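Local coordinates for dTDP-4-amino-4,6-dideoxyglucose formyltransferase (Mycobacterium tuberculosis CAS/NITR204, PDB 5VYQ), which probably transfers a formyl group from a folate cofactor to the sugar amino group of dTDP-4-amino-4,6-dideoxyglucose, at residues Phe199-Leu207 against Leu223-Val234. Numbering follows the deposited sequence.
Sequences FEQLRRLDL and LTHDDFRNAWFV. With 0FX (dTDP-4-amino-4,6-dideoxyglucose), chain D; EP1 (3-[4-(2-hydroxyethyl)piperazin-1-yl]propane-1-sulfonic acid), chain J.
The aliphatic part of R204 lies over one face of the W232 indole, its CG 3.7 Å from the centroid of the six-membered ring in a CH-pi contact; with CG anti to the backbone N (chi1 -178°), the chain runs across that ring. K240 makes a cation-pi contact with W232, and at the indole edge NE1 donates to a water that also binds E200 O. The F199 ring carries R203 CG over one face and meets the N230 amide at its edge, the two planes nearly perpendicular. The F228 ring has the thymine over one face and EP1 C2 over the other. W232 NE1 lies over one face of the R203 guanidinium; at its edge NE gives a straight bond to a lone pair of N230 O (2.8 Å), and NH1 a salt bridge to E200 OE1 (2.9 Å). Backbone bonds from W232 N to R203 O and from L205 N to W232 O bridge R204 to W232 of strand 231-234. L223 CD2 packs on F199 CE1 (3.8 Å), and L207 CD2 on F233. N230 OD1 accepts from thymine N31 (2.8 Å) and ND2 donates to O21. R203 NE holds N230 backbone O and L223 O holds ND2, consistent with the contact orienting N230 toward the base.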
loop_
_atom_site.group_PDB
_atom_site.type_symbol
_atom_site.label_atom_id
_atom_site.label_comp_id
_atom_site.label_asym_id
_atom_site.label_seq_id
_atom_site.Cartn_x
_atom_site.Cartn_y
_atom_site.Cartn_z
ATOM N N PHE A 199 -17.295 -0.160 -12.010
ATOM C CA PHE A 199 -16.096 0.251 -11.290
ATOM C C PHE A 199 -16.462 0.810 -9.917
ATOM O O PHE A 199 -15.872 0.441 -8.894
ATOM C CB PHE A 199 -15.327 1.313 -12.090
ATOM C CG PHE A 199 -14.124 1.817 -11.387
ATOM C CD1 PHE A 199 -12.992 1.026 -11.299
ATOM C CD2 PHE A 199 -14.139 3.051 -10.781
ATOM C CE1 PHE A 199 -11.874 1.477 -10.629
ATOM C CE2 PHE A 199 -13.014 3.491 -10.124
ATOM C CZ PHE A 199 -11.899 2.714 -10.034
ATOM N N GLU A 200 -17.463 1.689 -9.862
ATOM C CA GLU A 200 -17.883 2.226 -8.538
ATOM C C GLU A 200 -18.270 1.111 -7.598
ATOM O O GLU A 200 -17.891 1.052 -6.415
ATOM C CB GLU A 200 -19.034 3.259 -8.690
ATOM C CG GLU A 200 -18.590 4.490 -9.477
ATOM C CD GLU A 200 -17.400 5.161 -8.818
ATOM O OE1 GLU A 200 -17.561 5.453 -7.618
ATOM O OE2 GLU A 200 -16.355 5.392 -9.463
ATOM N N GLN A 201 -18.971 0.119 -8.089
ATOM C CA GLN A 201 -19.286 -0.976 -7.210
ATOM C C GLN A 201 -18.103 -1.819 -6.730
ATOM O O GLN A 201 -18.017 -2.181 -5.569
ATOM C CB GLN A 201 -20.274 -1.879 -7.901
ATOM C CG GLN A 201 -20.768 -2.988 -7.021
ATOM C CD GLN A 201 -21.949 -3.713 -7.603
ATOM O OE1 GLN A 201 -22.903 -3.100 -8.086
ATOM N NE2 GLN A 201 -21.901 -5.036 -7.546
ATOM N N LEU A 202 -17.163 -2.105 -7.621
ATOM C CA LEU A 202 -15.943 -2.832 -7.269
ATOM C C LEU A 202 -15.075 -2.163 -6.190
ATOM O O LEU A 202 -14.350 -2.831 -5.411
ATOM C CB LEU A 202 -15.150 -2.976 -8.566
ATOM C CG LEU A 202 -14.017 -3.982 -8.680
ATOM C CD1 LEU A 202 -14.441 -5.429 -8.448
ATOM C CD2 LEU A 202 -13.476 -3.864 -10.104
ATOM N N ARG A 203 -15.084 -0.838 -6.192
ATOM C CA ARG A 203 -14.350 0.001 -5.249
ATOM C C ARG A 203 -14.551 -0.406 -3.796
ATOM O O ARG A 203 -13.642 -0.303 -2.964
ATOM C CB ARG A 203 -14.774 1.476 -5.365
ATOM C CG ARG A 203 -14.192 2.235 -6.549
ATOM C CD ARG A 203 -14.716 3.648 -6.592
ATOM N NE ARG A 203 -14.066 4.427 -5.558
ATOM C CZ ARG A 203 -14.423 5.639 -5.209
ATOM N NH1 ARG A 203 -15.450 6.249 -5.820
ATOM N NH2 ARG A 203 -13.705 6.251 -4.286
ATOM N N ARG A 204 -15.759 -0.798 -3.462
ATOM C CA ARG A 204 -16.143 -1.006 -2.079
ATOM C C ARG A 204 -15.784 -2.421 -1.695
ATOM O O ARG A 204 -16.191 -3.372 -2.350
ATOM C CB ARG A 204 -17.643 -0.776 -1.912
ATOM C CG ARG A 204 -18.088 -0.936 -0.473
ATOM C CD ARG A 204 -19.618 -0.886 -0.449
ATOM N NE ARG A 204 -19.995 -2.202 -0.946
ATOM C CZ ARG A 204 -20.165 -3.308 -0.216
ATOM N NH1 ARG A 204 -20.100 -3.310 1.112
ATOM N NH2 ARG A 204 -20.478 -4.439 -0.841
ATOM N N LEU A 205 -14.946 -2.544 -0.670
ATOM C CA LEU A 205 -14.474 -3.829 -0.186
ATOM C C LEU A 205 -15.381 -4.287 0.951
ATOM O O LEU A 205 -15.529 -3.569 1.938
ATOM C CB LEU A 205 -13.067 -3.728 0.364
ATOM C CG LEU A 205 -12.038 -3.067 -0.572
ATOM C CD1 LEU A 205 -10.703 -3.021 0.115
ATOM C CD2 LEU A 205 -11.993 -3.865 -1.877
ATOM N N ASP A 206 -15.916 -5.492 0.830
ATOM C CA ASP A 206 -16.690 -6.121 1.904
ATOM C C ASP A 206 -15.708 -6.942 2.767
ATOM O O ASP A 206 -15.142 -7.926 2.301
ATOM C CB ASP A 206 -17.733 -7.058 1.292
ATOM C CG ASP A 206 -18.652 -7.705 2.330
ATOM O OD1 ASP A 206 -18.349 -7.682 3.537
ATOM O OD2 ASP A 206 -19.696 -8.245 1.884
ATOM N N LEU A 207 -15.566 -6.546 4.020
ATOM C CA LEU A 207 -14.623 -7.195 4.928
ATOM C C LEU A 207 -14.974 -8.625 5.190
ATOM O O LEU A 207 -14.088 -9.398 5.526
ATOM C CB LEU A 207 -14.531 -6.449 6.258
ATOM C CG LEU A 207 -14.010 -5.024 6.236
ATOM C CD1 LEU A 207 -13.949 -4.453 7.631
ATOM C CD2 LEU A 207 -12.713 -4.859 5.460
ATOM N N LEU A 223 -7.243 -1.885 -7.979
ATOM C CA LEU A 223 -7.754 -0.619 -7.523
ATOM C C LEU A 223 -6.693 0.351 -7.091
ATOM O O LEU A 223 -6.987 1.433 -6.611
ATOM C CB LEU A 223 -8.758 -0.844 -6.373
ATOM C CG LEU A 223 -9.983 -1.660 -6.785
ATOM C CD1 LEU A 223 -10.836 -2.162 -5.617
ATOM C CD2 LEU A 223 -10.837 -0.813 -7.722
ATOM N N THR A 224 -5.439 -0.022 -7.327
ATOM C CA THR A 224 -4.325 0.793 -7.026
ATOM C C THR A 224 -3.847 1.503 -8.272
ATOM O O THR A 224 -3.441 0.898 -9.260
ATOM C CB THR A 224 -3.205 -0.007 -6.354
ATOM O OG1 THR A 224 -3.655 -0.478 -5.064
ATOM C CG2 THR A 224 -2.030 0.923 -6.089
ATOM N N HIS A 225 -3.847 2.829 -8.207
ATOM C CA HIS A 225 -3.509 3.639 -9.385
ATOM C C HIS A 225 -2.973 4.983 -8.937
ATOM O O HIS A 225 -3.745 5.883 -8.621
ATOM C CB HIS A 225 -4.740 3.846 -10.279
ATOM C CG HIS A 225 -4.395 4.345 -11.643
ATOM N ND1 HIS A 225 -4.608 3.607 -12.792
ATOM C CD2 HIS A 225 -3.810 5.504 -12.037
ATOM C CE1 HIS A 225 -4.216 4.322 -13.832
ATOM N NE2 HIS A 225 -3.744 5.482 -13.410
ATOM N N ASP A 226 -1.660 5.061 -8.844
ATOM C CA ASP A 226 -1.007 6.228 -8.272
ATOM C C ASP A 226 -1.674 6.562 -6.917
ATOM O O ASP A 226 -1.857 5.665 -6.087
ATOM C CB ASP A 226 -1.048 7.370 -9.285
ATOM C CG ASP A 226 -0.269 7.049 -10.521
ATOM O OD1 ASP A 226 0.815 6.452 -10.365
ATOM O OD2 ASP A 226 -0.770 7.412 -11.613
ATOM N N ASP A 227 -2.056 7.803 -6.679
ATOM C CA ASP A 227 -2.651 8.068 -5.367
ATOM C C ASP A 227 -4.156 8.206 -5.382
ATOM O O ASP A 227 -4.712 8.733 -4.408
ATOM C CB ASP A 227 -2.040 9.307 -4.725
ATOM C CG ASP A 227 -2.314 10.558 -5.508
ATOM O OD1 ASP A 227 -1.803 11.618 -5.075
ATOM O OD2 ASP A 227 -3.021 10.509 -6.538
ATOM N N PHE A 228 -4.815 7.741 -6.441
ATOM C CA PHE A 228 -6.265 7.687 -6.419
ATOM C C PHE A 228 -6.771 6.914 -5.206
ATOM O O PHE A 228 -6.302 5.830 -4.893
ATOM C CB PHE A 228 -6.884 7.044 -7.665
ATOM C CG PHE A 228 -6.938 7.962 -8.877
ATOM C CD1 PHE A 228 -7.812 9.046 -8.916
ATOM C CD2 PHE A 228 -6.154 7.711 -9.993
ATOM C CE1 PHE A 228 -7.900 9.856 -10.049
ATOM C CE2 PHE A 228 -6.214 8.512 -11.120
ATOM C CZ PHE A 228 -7.103 9.586 -11.145
ATOM N N ARG A 229 -7.718 7.493 -4.483
ATOM C CA ARG A 229 -8.368 6.816 -3.376
ATOM C C ARG A 229 -9.557 6.014 -3.900
ATOM O O ARG A 229 -10.710 6.364 -3.683
ATOM C CB ARG A 229 -8.848 7.863 -2.365
ATOM C CG ARG A 229 -7.726 8.468 -1.583
ATOM C CD ARG A 229 -8.274 9.637 -0.775
ATOM N NE ARG A 229 -7.154 10.295 -0.114
ATOM C CZ ARG A 229 -6.917 11.605 -0.126
ATOM N NH1 ARG A 229 -7.714 12.455 -0.777
ATOM N NH2 ARG A 229 -5.863 12.073 0.540
ATOM N N ASN A 230 -9.285 4.897 -4.569
ATOM C CA ASN A 230 -10.314 4.092 -5.164
ATOM C C ASN A 230 -10.948 3.082 -4.206
ATOM O O ASN A 230 -12.150 3.073 -4.042
ATOM C CB ASN A 230 -9.747 3.284 -6.358
ATOM C CG ASN A 230 -9.320 4.133 -7.548
ATOM O OD1 ASN A 230 -9.991 5.111 -7.955
ATOM N ND2 ASN A 230 -8.236 3.734 -8.153
ATOM N N ALA A 231 -10.157 2.157 -3.652
ATOM C CA ALA A 231 -10.710 1.113 -2.794
ATOM C C ALA A 231 -11.007 1.670 -1.382
ATOM O O ALA A 231 -10.225 2.491 -0.866
ATOM C CB ALA A 231 -9.676 0.027 -2.652
ATOM N N TRP A 232 -12.132 1.221 -0.835
ATOM C CA TRP A 232 -12.492 1.623 0.520
ATOM C C TRP A 232 -13.276 0.532 1.180
ATOM O O TRP A 232 -13.934 -0.282 0.547
ATOM C CB TRP A 232 -13.309 2.916 0.483
ATOM C CG TRP A 232 -14.569 2.876 -0.331
ATOM C CD1 TRP A 232 -14.680 3.030 -1.692
ATOM C CD2 TRP A 232 -15.916 2.689 0.138
ATOM N NE1 TRP A 232 -15.993 2.930 -2.093
ATOM C CE2 TRP A 232 -16.777 2.755 -0.988
ATOM C CE3 TRP A 232 -16.479 2.502 1.389
ATOM C CZ2 TRP A 232 -18.165 2.654 -0.882
ATOM C CZ3 TRP A 232 -17.849 2.387 1.490
ATOM C CH2 TRP A 232 -18.686 2.443 0.358
ATOM N N PHE A 233 -13.214 0.519 2.494
ATOM C CA PHE A 233 -14.116 -0.302 3.300
ATOM C C PHE A 233 -14.705 0.601 4.372
ATOM O O PHE A 233 -14.214 1.700 4.582
ATOM C CB PHE A 233 -13.389 -1.493 3.912
ATOM C CG PHE A 233 -12.259 -1.144 4.848
ATOM C CD1 PHE A 233 -10.946 -1.043 4.386
ATOM C CD2 PHE A 233 -12.463 -1.041 6.205
ATOM C CE1 PHE A 233 -9.887 -0.774 5.236
ATOM C CE2 PHE A 233 -11.424 -0.750 7.073
ATOM C CZ PHE A 233 -10.120 -0.608 6.593
ATOM N N VAL A 234 -15.742 0.109 5.036
ATOM C CA VAL A 234 -16.285 0.755 6.226
ATOM C C VAL A 234 -16.007 -0.172 7.398
ATOM O O VAL A 234 -16.238 -1.370 7.305
ATOM C CB VAL A 234 -17.784 1.084 6.036
ATOM C CG1 VAL A 234 -18.360 1.667 7.314
ATOM C CG2 VAL A 234 -17.864 2.156 4.950
HETATM O O4P 0FX D . -7.978 6.255 -19.969
HETATM P P2 0FX D . -9.226 7.069 -20.015
HETATM O O3P 0FX D . -9.149 8.374 -20.775
HETATM O O1G 0FX D . -10.308 5.994 -20.545
HETATM C C1G 0FX D . -11.690 6.095 -20.254
HETATM C C2G 0FX D . -12.280 4.689 -20.427
HETATM O O2G 0FX D . -11.538 3.830 -19.551
HETATM C C3G 0FX D . -12.058 4.216 -21.874
HETATM O O3G 0FX D . -12.423 2.824 -22.044
HETATM C C4G 0FX D . -12.744 5.192 -22.821
HETATM N N4A 0FX D . -12.443 4.726 -24.195
HETATM C C5G 0FX D . -12.204 6.598 -22.557
HETATM C C6G 0FX D . -13.112 7.594 -23.276
HETATM O O5G 0FX D . -12.290 7.008 -21.181
HETATM O OPP 0FX D . -9.801 7.355 -18.539
HETATM P P 0FX D . -9.266 8.358 -17.392
HETATM O O1P 0FX D . -10.476 8.898 -16.734
HETATM O O2P 0FX D . -8.198 9.247 -17.975
HETATM O O5 0FX D . -8.516 7.401 -16.346
HETATM C C5 0FX D . -7.272 6.809 -16.642
HETATM C C4 0FX D . -6.991 5.718 -15.627
HETATM O O4 0FX D . -6.861 6.330 -14.346
HETATM C C3 0FX D . -8.086 4.675 -15.407
HETATM O O3 0FX D . -7.968 3.608 -16.355
HETATM C C2 0FX D . -7.875 4.157 -13.998
HETATM C C1 0FX D . -7.363 5.426 -13.355
HETATM N N11 0FX D . -8.416 6.123 -12.606
HETATM C C61 0FX D . -9.045 7.239 -13.028
HETATM C C51 0FX D . -10.002 7.860 -12.249
HETATM C C5A 0FX D . -10.712 9.080 -12.779
HETATM C C21 0FX D . -8.666 5.716 -11.297
HETATM O O21 0FX D . -8.022 4.663 -10.850
HETATM N N31 0FX D . -9.590 6.283 -10.521
HETATM C C41 0FX D . -10.220 7.391 -10.973
HETATM O O41 0FX D . -11.129 7.961 -10.156
HETATM O O2S EP1 J . -7.853 11.036 -3.698
HETATM S S EP1 J . -8.559 11.275 -4.930
HETATM O O3S EP1 J . -8.876 9.991 -5.524
HETATM O O1S EP1 J . -9.971 12.036 -4.630
HETATM C C11 EP1 J . -7.741 12.350 -5.935
HETATM C C10 EP1 J . -6.344 11.904 -6.345
HETATM C C9 EP1 J . -5.753 12.835 -7.399
HETATM N N1 EP1 J . -4.533 12.223 -7.972
HETATM C C2 EP1 J . -4.882 11.277 -9.052
HETATM C C3 EP1 J . -3.634 10.690 -9.713
HETATM N N4 EP1 J . -2.839 11.764 -10.336
HETATM C C5 EP1 J . -2.428 12.717 -9.289
HETATM C C6 EP1 J . -3.620 13.267 -8.492
HETATM C C7 EP1 J . -1.651 11.192 -11.004
HETATM C C8 EP1 J . -2.019 10.586 -12.362
HETATM O O8 EP1 J . -2.413 9.199 -12.346
HETATM O O HOH W 1 -17.993 2.852 -4.367
HETATM O O HOH W 2 -16.908 -2.312 3.794
#